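Local coordinates for protein acetyl-xylan esterase (Streptomyces lividans, PDB 2CC0) that removes acetyl groups from xylan as a metal-dependent family 4 carbohydrate esterase, an activity probably serving plant cell wall degradation, at residues 8-13 / 34-39. Numbering follows the deposited sequence.
Sequences GLTFDD and TMFNQG
Leu-9, Phe-11 and Asp-13 exchange backbone hydrogen bonds with Thr-34 and Phe-36, joining strand 5-12 (here 8-12) to strand 34-37 in parallel, the short segments approaching to 4.7 Å at 21°. The ladder is the parallel kind, Phe-11 reaching two residues spaced along its neighbour: Phe-11 N meets Thr-34 O, while Phe-11 O accepts Phe-36 N, both at 2.9 Å. Thr-34 N also bonds to Leu-9 O, and Asp-13 N, bound to Phe-36 O, carries the ladder to the C-terminal end. Helix 19-28 connects the strands, making this a beta-alpha-beta unit of the polysaccharide deacetylase fold.

The side chains divide between the two faces. On the helix face Phe-11 and Met-35 run side by side; bends at chi2 and chi3 fold the methionine back, bringing SD to 3.8 Å from Phe-11 CD2 in an oblique Met-aromatic contact, with CE against Phe-11 CB. Leu-22 of helix 19-28 packs on both residues. Across the sheet, Thr-10 CG2 meets the edge of the Phe-36 ring at CE1 (3.8 Å). Asp-12 lies alongside the same phenylalanine, OD1 3.2 Å from Phe-36 CB, its carboxylate steeply inclined to the ring. Arg-100 draws this face together through a salt bridge to Asp-12 OD1, a cation-pi contact with Phe-36 and a hydrogen bond to Thr-10 OG1, which also bonds to Ile-152 O.

Beyond the strands, Gln-38, the N-cap residue of helix 39-44, donates NE2 to Asp-13 OD1 (3.0 Å, 165°), while its OE1 accepts from Gln-40 NE2. The donor stands above the carboxylate plane, and the amide is turned 81° to it. Asp-13 binds zinc with His-62 and His-66. Gln-38 is thus a second-shell residue that probably helps orient Asp-13, while the strand pairing places Asp-13 at the zinc and Asp-12 beside it, bordering the acetate position.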
ATOM      1  N   GLY A   8       5.463  -2.813  -9.980  1.00  8.68           N
ATOM      2  CA  GLY A   8       5.630  -4.100  -9.307  1.00  8.08           C
ATOM      3  C   GLY A   8       4.953  -5.201 -10.085  1.00  8.36           C
ATOM      4  O   GLY A   8       3.752  -5.420  -9.914  1.00  9.37           O
ATOM      5  N   LEU A   9       5.708  -5.890 -10.951  1.00  7.19           N
ATOM      6  CA  LEU A   9       5.144  -7.076 -11.609  1.00  6.92           C
ATOM      7  C   LEU A   9       5.157  -8.219 -10.626  1.00  7.00           C
ATOM      8  O   LEU A   9       6.181  -8.470  -9.984  1.00  7.42           O
ATOM      9  CB  LEU A   9       5.979  -7.468 -12.823  1.00  7.66           C
ATOM     10  CG  LEU A   9       6.128  -6.377 -13.873  1.00  7.55           C
ATOM     11  CD1 LEU A   9       7.018  -6.927 -15.033  1.00 10.60           C
ATOM     12  CD2 LEU A   9       4.789  -5.853 -14.409  1.00 11.60           C
ATOM     13  N   THR A  10       4.022  -8.912 -10.491  1.00  7.42           N
ATOM     14  CA  THR A  10       3.952 -10.038  -9.569  1.00  7.44           C
ATOM     15  C   THR A  10       3.238 -11.222 -10.202  1.00  7.95           C
ATOM     16  O   THR A  10       2.357 -11.033 -11.051  1.00  9.23           O
ATOM     17  CB  THR A  10       3.241  -9.652  -8.227  1.00  8.58           C
ATOM     18  OG1 THR A  10       1.835  -9.500  -8.460  1.00  7.84           O
ATOM     19  CG2 THR A  10       3.817  -8.351  -7.654  1.00  8.01           C
ATOM     20  N   PHE A  11       3.633 -12.436  -9.795  1.00  7.67           N
ATOM     21  CA  PHE A  11       3.023 -13.673 -10.302  1.00  7.59           C
ATOM     22  C   PHE A  11       2.719 -14.611  -9.143  1.00  8.30           C
ATOM     23  O   PHE A  11       3.641 -15.067  -8.427  1.00  8.43           O
ATOM     24  CB  PHE A  11       3.974 -14.365 -11.308  1.00  8.17           C
ATOM     25  CG  PHE A  11       4.293 -13.515 -12.496  1.00  6.87           C
ATOM     26  CD1 PHE A  11       3.442 -13.514 -13.598  1.00  8.76           C
ATOM     27  CD2 PHE A  11       5.416 -12.664 -12.499  1.00  6.83           C
ATOM     28  CE1 PHE A  11       3.713 -12.731 -14.693  1.00  9.62           C
ATOM     29  CE2 PHE A  11       5.692 -11.872 -13.589  1.00  8.57           C
ATOM     30  CZ  PHE A  11       4.824 -11.882 -14.695  1.00  8.71           C
ATOM     31  N   ASP A  12       1.426 -14.867  -8.941  1.00  8.46           N
ATOM     32  CA  ASP A  12       0.964 -15.772  -7.898  1.00  8.85           C
ATOM     33  C   ASP A  12       0.885 -17.243  -8.334  1.00  9.32           C
ATOM     34  O   ASP A  12       0.646 -17.553  -9.518  1.00  9.39           O
ATOM     35  CB  ASP A  12      -0.429 -15.365  -7.428  1.00 11.08           C
ATOM     36  CG  ASP A  12      -0.425 -14.124  -6.550  1.00 11.77           C
ATOM     37  OD1 ASP A  12       0.619 -13.469  -6.390  1.00 13.07           O
ATOM     38  OD2 ASP A  12      -1.519 -13.792  -6.040  1.00 16.01           O
ATOM     39  N   ASP A  13       1.120 -18.107  -7.344  1.00  9.10           N
ATOM     40  CA  ASP A  13       0.694 -19.525  -7.333  1.00 10.31           C
ATOM     41  C   ASP A  13       1.661 -20.540  -7.908  1.00 11.16           C
ATOM     42  O   ASP A  13       1.293 -21.724  -8.151  1.00 12.94           O
ATOM     43  CB  ASP A  13      -0.685 -19.732  -7.972  1.00 10.78           C
ATOM     44  CG  ASP A  13      -1.794 -19.161  -7.150  1.00 14.35           C
ATOM     45  OD1 ASP A  13      -1.669 -19.151  -5.900  1.00 13.96           O
ATOM     46  OD2 ASP A  13      -2.809 -18.750  -7.779  1.00 19.06           O
ATOM     47  N   THR A  34       8.165 -10.242  -8.698  1.00  6.57           N
ATOM     48  CA  THR A  34       8.020 -10.930  -7.433  1.00  6.76           C
ATOM     49  C   THR A  34       7.080 -12.110  -7.590  1.00  6.83           C
ATOM     50  O   THR A  34       5.935 -11.949  -8.052  1.00  6.54           O
ATOM     51  CB  THR A  34       7.497  -9.975  -6.318  1.00  7.30           C
ATOM     52  OG1 THR A  34       8.391  -8.884  -6.214  1.00  8.17           O
ATOM     53  CG2 THR A  34       7.483 -10.723  -4.967  1.00  8.48           C
ATOM     54  N   MET A  35       7.585 -13.291  -7.231  1.00  6.74           N
ATOM     55  CA  MET A  35       6.826 -14.560  -7.369  1.00  7.39           C
ATOM     56  C   MET A  35       6.252 -14.903  -5.997  1.00  7.02           C
ATOM     57  O   MET A  35       7.025 -15.231  -5.066  1.00  7.17           O
ATOM     58  CB  MET A  35       7.735 -15.704  -7.863  1.00  8.49           C
ATOM     59  CG  MET A  35       8.767 -15.279  -8.944  1.00 11.33           C
ATOM     60  SD  MET A  35       8.045 -14.426 -10.362  1.00 12.42           S
ATOM     61  CE  MET A  35       7.510 -15.801 -11.368  1.00 15.90           C
ATOM     62  N   PHE A  36       4.909 -14.844  -5.882  1.00  6.67           N
ATOM     63  CA  PHE A  36       4.224 -15.173  -4.619  1.00  6.20           C
ATOM     64  C   PHE A  36       3.895 -16.667  -4.674  1.00  7.01           C
ATOM     65  O   PHE A  36       2.853 -17.074  -5.209  1.00  6.83           O
ATOM     66  CB  PHE A  36       2.980 -14.306  -4.428  1.00  6.38           C
ATOM     67  CG  PHE A  36       3.300 -12.905  -4.007  1.00  5.79           C
ATOM     68  CD1 PHE A  36       3.595 -11.928  -4.969  1.00  7.11           C
ATOM     69  CD2 PHE A  36       3.343 -12.563  -2.641  1.00  7.92           C
ATOM     70  CE1 PHE A  36       3.904 -10.616  -4.560  1.00  7.70           C
ATOM     71  CE2 PHE A  36       3.647 -11.254  -2.249  1.00  7.25           C
ATOM     72  CZ  PHE A  36       3.928 -10.300  -3.201  1.00  7.77           C
ATOM     73  N   ASN A  37       4.844 -17.467  -4.183  1.00  6.98           N
ATOM     74  CA  ASN A  37       4.724 -18.940  -4.241  1.00  6.67           C
ATOM     75  C   ASN A  37       3.832 -19.500  -3.134  1.00  7.46           C
ATOM     76  O   ASN A  37       3.856 -19.012  -1.993  1.00  8.00           O
ATOM     77  CB  ASN A  37       6.104 -19.603  -4.083  1.00  7.43           C
ATOM     78  CG  ASN A  37       7.030 -19.409  -5.290  1.00  7.17           C
ATOM     79  OD1 ASN A  37       6.647 -18.950  -6.400  1.00 10.54           O
ATOM     80  ND2 ASN A  37       8.239 -19.833  -5.100  1.00  7.27           N
ATOM     81  N   GLN A  38       3.121 -20.591  -3.435  1.00  7.50           N
ATOM     82  CA  GLN A  38       2.491 -21.366  -2.352  1.00  7.55           C
ATOM     83  C   GLN A  38       3.544 -22.277  -1.723  1.00  7.87           C
ATOM     84  O   GLN A  38       4.354 -22.892  -2.437  1.00  8.80           O
ATOM     85  CB  GLN A  38       1.361 -22.247  -2.877  1.00  8.23           C
ATOM     86  CG  GLN A  38       0.153 -21.422  -3.356  1.00  6.86           C
ATOM     87  CD  GLN A  38      -1.009 -22.290  -3.720  1.00  9.45           C
ATOM     88  OE1 GLN A  38      -1.200 -23.348  -3.124  1.00 11.76           O
ATOM     89  NE2 GLN A  38      -1.796 -21.856  -4.696  1.00 10.76           N
ATOM     90  N   GLY A  39       3.507 -22.385  -0.400  1.00  8.05           N
ATOM     91  CA  GLY A  39       4.488 -23.249   0.305  1.00  7.81           C
ATOM     92  C   GLY A  39       4.466 -24.692  -0.204  1.00  7.99           C
ATOM     93  O   GLY A  39       5.522 -25.312  -0.386  1.00  9.49           O
TER
HETATM   94  O   HOH W   1       7.850  -6.870  -8.111  1.00  8.65           O
HETATM   95  O   HOH W   2       4.471 -17.790  -8.036  1.00 10.55           O